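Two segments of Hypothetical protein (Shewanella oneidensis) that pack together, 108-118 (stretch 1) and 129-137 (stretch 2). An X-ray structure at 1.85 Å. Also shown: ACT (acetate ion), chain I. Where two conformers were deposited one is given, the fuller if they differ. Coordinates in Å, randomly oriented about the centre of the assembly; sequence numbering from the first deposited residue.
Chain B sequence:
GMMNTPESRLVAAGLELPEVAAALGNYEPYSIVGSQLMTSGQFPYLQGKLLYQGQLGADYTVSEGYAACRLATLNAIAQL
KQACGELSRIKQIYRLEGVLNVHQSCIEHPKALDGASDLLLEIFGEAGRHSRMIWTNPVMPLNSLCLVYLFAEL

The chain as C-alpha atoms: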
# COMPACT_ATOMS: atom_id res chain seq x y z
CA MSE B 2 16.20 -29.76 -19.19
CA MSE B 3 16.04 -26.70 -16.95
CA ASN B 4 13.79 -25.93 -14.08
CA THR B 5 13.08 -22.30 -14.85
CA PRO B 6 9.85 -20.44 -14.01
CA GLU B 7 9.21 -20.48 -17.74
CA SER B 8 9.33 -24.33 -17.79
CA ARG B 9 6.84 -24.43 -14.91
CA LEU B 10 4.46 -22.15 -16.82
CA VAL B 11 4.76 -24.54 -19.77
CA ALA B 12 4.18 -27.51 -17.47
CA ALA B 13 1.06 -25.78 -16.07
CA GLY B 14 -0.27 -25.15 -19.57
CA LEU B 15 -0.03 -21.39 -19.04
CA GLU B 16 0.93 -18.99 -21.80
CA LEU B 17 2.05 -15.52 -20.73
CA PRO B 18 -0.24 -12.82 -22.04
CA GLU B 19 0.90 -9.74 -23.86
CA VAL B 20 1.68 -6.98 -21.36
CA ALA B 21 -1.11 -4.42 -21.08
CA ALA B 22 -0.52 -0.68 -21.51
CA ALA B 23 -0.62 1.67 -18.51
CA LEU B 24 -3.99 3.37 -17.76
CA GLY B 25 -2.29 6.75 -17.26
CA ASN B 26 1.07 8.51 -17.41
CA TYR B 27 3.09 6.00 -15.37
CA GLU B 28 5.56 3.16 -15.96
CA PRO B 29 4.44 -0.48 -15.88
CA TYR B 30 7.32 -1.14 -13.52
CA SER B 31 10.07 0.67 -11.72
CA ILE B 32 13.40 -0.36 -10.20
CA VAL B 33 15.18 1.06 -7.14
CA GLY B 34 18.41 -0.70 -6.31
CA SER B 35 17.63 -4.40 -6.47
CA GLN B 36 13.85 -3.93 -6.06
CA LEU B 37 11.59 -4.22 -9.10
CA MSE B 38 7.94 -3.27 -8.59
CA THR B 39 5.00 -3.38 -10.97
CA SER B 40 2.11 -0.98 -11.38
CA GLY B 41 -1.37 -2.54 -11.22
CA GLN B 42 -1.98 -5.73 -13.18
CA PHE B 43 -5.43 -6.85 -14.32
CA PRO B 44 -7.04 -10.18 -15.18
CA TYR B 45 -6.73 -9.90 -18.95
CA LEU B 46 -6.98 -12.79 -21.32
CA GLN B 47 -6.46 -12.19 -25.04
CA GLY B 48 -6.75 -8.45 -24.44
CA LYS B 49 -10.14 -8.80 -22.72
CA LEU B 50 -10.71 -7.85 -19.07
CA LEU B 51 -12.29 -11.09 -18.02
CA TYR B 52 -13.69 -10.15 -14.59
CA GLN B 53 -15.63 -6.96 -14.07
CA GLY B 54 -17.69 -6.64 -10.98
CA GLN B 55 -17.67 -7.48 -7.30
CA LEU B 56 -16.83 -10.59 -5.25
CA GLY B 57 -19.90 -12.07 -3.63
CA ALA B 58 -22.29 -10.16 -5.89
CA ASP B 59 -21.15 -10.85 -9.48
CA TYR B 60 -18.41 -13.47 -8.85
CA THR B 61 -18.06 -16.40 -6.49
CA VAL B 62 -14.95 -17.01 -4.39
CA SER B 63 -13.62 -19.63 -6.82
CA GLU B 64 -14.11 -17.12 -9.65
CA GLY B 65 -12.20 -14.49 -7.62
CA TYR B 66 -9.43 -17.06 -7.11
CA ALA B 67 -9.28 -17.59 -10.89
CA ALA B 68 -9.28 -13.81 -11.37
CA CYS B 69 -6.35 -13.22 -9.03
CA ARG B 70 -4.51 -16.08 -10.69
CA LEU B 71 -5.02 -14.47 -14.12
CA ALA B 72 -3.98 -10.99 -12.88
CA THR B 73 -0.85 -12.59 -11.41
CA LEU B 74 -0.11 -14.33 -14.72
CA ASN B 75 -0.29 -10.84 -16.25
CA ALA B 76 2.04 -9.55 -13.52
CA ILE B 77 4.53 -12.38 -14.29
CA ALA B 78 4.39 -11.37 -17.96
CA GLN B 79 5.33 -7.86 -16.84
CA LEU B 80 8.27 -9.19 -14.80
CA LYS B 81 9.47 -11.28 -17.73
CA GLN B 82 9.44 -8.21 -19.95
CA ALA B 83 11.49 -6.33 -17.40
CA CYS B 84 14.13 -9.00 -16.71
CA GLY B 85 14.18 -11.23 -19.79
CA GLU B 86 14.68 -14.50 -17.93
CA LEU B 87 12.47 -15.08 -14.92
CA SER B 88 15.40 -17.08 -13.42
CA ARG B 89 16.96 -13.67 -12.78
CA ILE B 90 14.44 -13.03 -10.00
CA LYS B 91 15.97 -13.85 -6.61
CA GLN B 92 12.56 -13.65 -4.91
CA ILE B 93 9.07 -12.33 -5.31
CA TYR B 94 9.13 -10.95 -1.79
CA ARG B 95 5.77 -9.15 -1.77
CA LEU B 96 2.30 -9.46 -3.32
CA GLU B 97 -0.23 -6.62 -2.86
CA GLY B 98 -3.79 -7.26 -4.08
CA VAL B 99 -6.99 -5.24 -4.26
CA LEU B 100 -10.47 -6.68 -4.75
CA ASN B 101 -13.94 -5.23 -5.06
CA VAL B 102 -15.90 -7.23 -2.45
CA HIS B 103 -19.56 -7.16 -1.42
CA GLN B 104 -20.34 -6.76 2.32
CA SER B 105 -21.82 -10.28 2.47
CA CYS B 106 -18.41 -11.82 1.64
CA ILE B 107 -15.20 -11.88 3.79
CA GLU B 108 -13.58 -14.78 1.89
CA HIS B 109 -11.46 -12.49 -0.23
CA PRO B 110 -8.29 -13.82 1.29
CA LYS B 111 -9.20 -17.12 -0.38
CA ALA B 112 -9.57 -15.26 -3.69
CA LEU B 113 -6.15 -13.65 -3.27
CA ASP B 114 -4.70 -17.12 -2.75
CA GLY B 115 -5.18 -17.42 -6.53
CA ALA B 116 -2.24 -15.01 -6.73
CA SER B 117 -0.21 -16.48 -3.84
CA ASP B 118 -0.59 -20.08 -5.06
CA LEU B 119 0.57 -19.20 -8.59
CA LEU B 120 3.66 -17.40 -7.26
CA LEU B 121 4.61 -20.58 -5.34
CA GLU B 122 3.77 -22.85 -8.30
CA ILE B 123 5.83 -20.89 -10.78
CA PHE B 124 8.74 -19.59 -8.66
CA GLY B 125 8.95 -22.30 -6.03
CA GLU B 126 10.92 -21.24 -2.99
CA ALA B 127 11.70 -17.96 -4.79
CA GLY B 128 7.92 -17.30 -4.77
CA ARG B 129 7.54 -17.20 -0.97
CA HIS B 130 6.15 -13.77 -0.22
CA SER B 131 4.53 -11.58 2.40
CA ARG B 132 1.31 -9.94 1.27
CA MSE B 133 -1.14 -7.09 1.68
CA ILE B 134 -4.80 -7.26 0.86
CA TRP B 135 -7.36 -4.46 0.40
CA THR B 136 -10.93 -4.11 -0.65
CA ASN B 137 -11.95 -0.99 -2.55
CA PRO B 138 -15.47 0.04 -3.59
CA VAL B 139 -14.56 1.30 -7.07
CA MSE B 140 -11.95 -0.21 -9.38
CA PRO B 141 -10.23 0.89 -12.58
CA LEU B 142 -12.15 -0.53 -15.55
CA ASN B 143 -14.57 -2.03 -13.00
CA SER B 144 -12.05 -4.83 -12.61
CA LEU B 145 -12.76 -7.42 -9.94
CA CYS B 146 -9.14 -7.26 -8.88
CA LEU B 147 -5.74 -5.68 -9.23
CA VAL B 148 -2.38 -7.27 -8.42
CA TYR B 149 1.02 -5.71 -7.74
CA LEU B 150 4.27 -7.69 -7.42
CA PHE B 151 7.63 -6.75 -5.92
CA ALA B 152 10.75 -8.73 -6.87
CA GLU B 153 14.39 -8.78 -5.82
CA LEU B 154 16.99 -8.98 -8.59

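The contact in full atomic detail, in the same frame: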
# COMPACT_ATOMS: atom_id res chain seq x y z
N GLU B 108 -14.47 -13.71 2.33
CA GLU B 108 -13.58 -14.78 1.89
C GLU B 108 -12.64 -14.32 0.83
O GLU B 108 -12.06 -15.13 0.13
CB GLU B 108 -14.36 -15.98 1.33
CG GLU B 108 -15.25 -16.64 2.33
CD GLU B 108 -14.51 -17.16 3.54
OE1 GLU B 108 -13.36 -17.64 3.39
OE2 GLU B 108 -15.08 -17.08 4.65
N HIS B 109 -12.40 -13.01 0.75
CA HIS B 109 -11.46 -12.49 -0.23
C HIS B 109 -10.05 -12.96 -0.02
O HIS B 109 -9.31 -13.06 -0.96
CB HIS B 109 -11.57 -10.95 -0.39
CG HIS B 109 -11.45 -10.16 0.87
ND1 HIS B 109 -12.35 -10.28 1.91
CD2 HIS B 109 -10.54 -9.24 1.26
CE1 HIS B 109 -11.98 -9.47 2.90
NE2 HIS B 109 -10.88 -8.84 2.52
N PRO B 110 -9.62 -13.23 1.24
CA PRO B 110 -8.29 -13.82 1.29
C PRO B 110 -8.15 -15.12 0.49
O PRO B 110 -7.10 -15.42 -0.01
CB PRO B 110 -8.08 -14.07 2.80
CG PRO B 110 -8.97 -13.02 3.43
CD PRO B 110 -10.18 -12.99 2.58
N LYS B 111 -9.23 -15.89 0.39
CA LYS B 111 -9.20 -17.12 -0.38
C LYS B 111 -9.09 -16.81 -1.87
O LYS B 111 -8.37 -17.51 -2.56
CB LYS B 111 -10.45 -17.95 -0.14
CG LYS B 111 -10.58 -18.46 1.28
N ALA B 112 -9.72 -15.73 -2.32
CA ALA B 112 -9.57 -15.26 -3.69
C ALA B 112 -8.14 -14.85 -3.98
O ALA B 112 -7.58 -15.26 -4.98
CB ALA B 112 -10.54 -14.08 -4.02
N LEU B 113 -7.53 -14.08 -3.08
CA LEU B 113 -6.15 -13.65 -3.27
C LEU B 113 -5.14 -14.79 -3.24
O LEU B 113 -4.03 -14.67 -3.80
CB LEU B 113 -5.77 -12.54 -2.28
CG LEU B 113 -4.47 -11.79 -2.63
CD1 LEU B 113 -4.47 -11.19 -4.03
CD2 LEU B 113 -4.11 -10.76 -1.57
N ASP B 114 -5.50 -15.91 -2.64
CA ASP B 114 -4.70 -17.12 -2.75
C ASP B 114 -4.53 -17.57 -4.19
O ASP B 114 -3.61 -18.31 -4.47
CB ASP B 114 -5.29 -18.29 -1.93
CG ASP B 114 -4.99 -18.19 -0.45
OD1 ASP B 114 -4.02 -17.49 -0.06
OD2 ASP B 114 -5.75 -18.82 0.33
N GLY B 115 -5.40 -17.15 -5.11
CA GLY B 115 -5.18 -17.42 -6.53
C GLY B 115 -3.85 -16.83 -6.99
O GLY B 115 -3.13 -17.43 -7.79
N ALA B 116 -3.53 -15.63 -6.49
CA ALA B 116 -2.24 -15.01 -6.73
C ALA B 116 -1.12 -15.73 -5.97
O ALA B 116 -0.12 -16.11 -6.56
CB ALA B 116 -2.27 -13.50 -6.33
N SER B 117 -1.27 -15.88 -4.66
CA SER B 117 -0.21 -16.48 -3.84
C SER B 117 0.15 -17.88 -4.32
O SER B 117 1.34 -18.20 -4.42
CB SER B 117 -0.59 -16.48 -2.36
OG SER B 117 -0.69 -15.15 -1.84
N ASP B 118 -0.85 -18.70 -4.64
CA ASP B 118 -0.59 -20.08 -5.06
C ASP B 118 0.17 -20.10 -6.38
O ASP B 118 1.01 -20.97 -6.59
CB ASP B 118 -1.89 -20.87 -5.22
CG ASP B 118 -2.59 -21.15 -3.91
OD1 ASP B 118 -2.00 -20.94 -2.83
OD2 ASP B 118 -3.75 -21.60 -3.96
N ARG B 129 8.03 -17.41 -2.34
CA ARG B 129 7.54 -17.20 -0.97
C ARG B 129 7.52 -15.72 -0.68
O ARG B 129 8.55 -15.06 -0.77
CB ARG B 129 8.44 -17.90 0.04
CG ARG B 129 8.47 -19.40 -0.10
CD ARG B 129 9.47 -20.01 0.86
NE ARG B 129 8.92 -20.16 2.20
CZ ARG B 129 9.60 -20.64 3.25
NH1 ARG B 129 10.87 -21.02 3.11
NH2 ARG B 129 9.01 -20.74 4.43
N HIS B 130 6.36 -15.20 -0.31
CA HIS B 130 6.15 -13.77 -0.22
C HIS B 130 5.30 -13.43 0.98
O HIS B 130 4.49 -14.26 1.40
CB HIS B 130 5.38 -13.30 -1.44
CG HIS B 130 4.11 -14.05 -1.67
ND1 HIS B 130 4.08 -15.27 -2.32
CD2 HIS B 130 2.82 -13.77 -1.35
CE1 HIS B 130 2.84 -15.71 -2.37
NE2 HIS B 130 2.05 -14.80 -1.81
N SER B 131 5.50 -12.22 1.52
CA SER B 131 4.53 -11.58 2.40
C SER B 131 3.46 -10.96 1.51
O SER B 131 3.63 -10.87 0.29
CB SER B 131 5.14 -10.51 3.32
OG SER B 131 5.82 -9.48 2.61
N ARG B 132 2.35 -10.54 2.09
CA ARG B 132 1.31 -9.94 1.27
C ARG B 132 0.45 -8.96 2.02
O ARG B 132 0.37 -9.00 3.28
CB ARG B 132 0.47 -11.03 0.57
CG ARG B 132 -0.80 -11.44 1.25
CD ARG B 132 -1.51 -12.51 0.41
NE ARG B 132 -2.76 -12.86 1.05
CZ ARG B 132 -3.51 -13.91 0.76
NH1 ARG B 132 -3.18 -14.76 -0.20
NH2 ARG B 132 -4.63 -14.08 1.44
N MSE B 133 -0.13 -8.04 1.23
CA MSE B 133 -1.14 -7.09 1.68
C MSE B 133 -2.40 -7.33 0.90
O MSE B 133 -2.38 -7.72 -0.28
CB MSE B 133 -0.68 -5.64 1.44
CG MSE B 133 0.65 -5.28 2.03
SE MSE B 133 0.93 -3.30 1.98
CE MSE B 133 -0.22 -2.69 3.39
N ILE B 134 -3.53 -7.08 1.54
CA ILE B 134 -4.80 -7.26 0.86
C ILE B 134 -5.67 -6.06 1.20
O ILE B 134 -5.66 -5.57 2.33
CB ILE B 134 -5.49 -8.57 1.29
CG1 ILE B 134 -6.68 -8.82 0.39
CG2 ILE B 134 -5.94 -8.46 2.79
CD1 ILE B 134 -7.23 -10.28 0.43
N TRP B 135 -6.39 -5.55 0.19
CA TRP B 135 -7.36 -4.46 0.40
C TRP B 135 -8.64 -4.76 -0.36
O TRP B 135 -8.62 -5.49 -1.34
CB TRP B 135 -6.86 -3.11 -0.16
CG TRP B 135 -5.59 -2.54 0.43
CD1 TRP B 135 -5.43 -1.81 1.57
CD2 TRP B 135 -4.31 -2.66 -0.15
NE1 TRP B 135 -4.10 -1.44 1.73
CE2 TRP B 135 -3.39 -1.96 0.68
CE3 TRP B 135 -3.84 -3.29 -1.30
CZ2 TRP B 135 -2.06 -1.86 0.38
CZ3 TRP B 135 -2.51 -3.19 -1.60
CH2 TRP B 135 -1.62 -2.49 -0.76
N THR B 136 -9.75 -4.20 0.13
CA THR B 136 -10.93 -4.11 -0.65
C THR B 136 -11.18 -2.65 -0.95
O THR B 136 -11.05 -1.78 -0.06
CB THR B 136 -12.16 -4.75 0.04
OG1 THR B 136 -12.40 -4.09 1.29
CG2 THR B 136 -11.90 -6.24 0.29
N ASN B 137 -11.59 -2.36 -2.17
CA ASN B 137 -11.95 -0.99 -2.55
C ASN B 137 -13.30 -1.01 -3.24
O ASN B 137 -13.62 -1.98 -3.95
CB ASN B 137 -10.96 -0.41 -3.56
CG ASN B 137 -9.58 -0.06 -3.00
OD1 ASN B 137 -8.72 0.37 -3.79
ND2 ASN B 137 -9.33 -0.22 -1.68
C ACT I . -4.49 -11.60 4.13
O ACT I . -3.48 -11.23 3.44
OXT ACT I . -5.28 -12.45 3.62
CH3 ACT I . -4.78 -11.08 5.52

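Helix 109-118 lies across strand 131-136 at 9.6 Å between axes. The two run in largely opposing directions, with 128° between them. His-109 therefore sits near Thr-136, and Ser-117 near His-130, at the other end of the contact. Along the strand, side chains alternate. Arg-132, Ile-134 and Thr-136 point toward the helix, while Met-133, a selenomethionine, and Trp-135 point away. On the helix, His-109, Leu-113 and Ser-117 point toward the strand. They are spaced four residues apart, so they fall on one side of the helix. Together the stretches bury 460 Å².

Arg-132 covers the most surface. Its chi1 of 95° lies between the usual wells, but the rest of the chain is extended. This carries the guanidinium to the helix, where it meets several acceptors. NH1 of Arg-132 forms a salt bridge with OD1 of Asp-114 at 2.9 Å. The CA-to-CB bond of Asp-114 points away from the strand, yet the carboxylate end comes nearer. The same NH1 donates a hydrogen bond to OG of Ser-117 at 3.0 Å. NH2 of Arg-132 donates to the backbone O of Pro-110 at 3.2 Å. That oxygen also accepts the helix bond from N of Asp-114, at 3.1 Å.

An acetate ion, probably from the crystallisation liquor, takes two further hydrogen bonds. NE of Arg-132 donates to O of the acetate at 3.0 Å, and NH2 of Arg-132 donates to OXT of the acetate at 2.8 Å. The two carboxylate oxygens thus pair with two nitrogens of one guanidinium. Asp-114 and Ser-117 approach the edge of the planar group. Leu-113 covers one face, with its CD2 3.6 Å from NE of Arg-132.

Ile-134 and Leu-113 form the apolar part of the contact. CD1 of Ile-134 lies 3.7 Å from CD2 of Leu-113. Both side chains have chi1 in the t well. The same CD1 is 3.8 Å from CA of Pro-110 and 3.6 Å from CD2 of His-109. One methyl group thus touches three helix residues. CD2 of Leu-113 also packs against the strand backbone, 3.7 Å from O of Met-133.

The ends of the contact each use a histidine, in different ways. CG2 of Thr-136 sits over a face of the His-109 ring, 3.7 Å from the ring centroid, in a CH-pi contact. His-130 instead presents its ring edge. Its NE2 hydrogen-bonds OG of Ser-117 at 2.8 Å. This serine hydroxyl therefore links His-130 and Arg-132 to the helix.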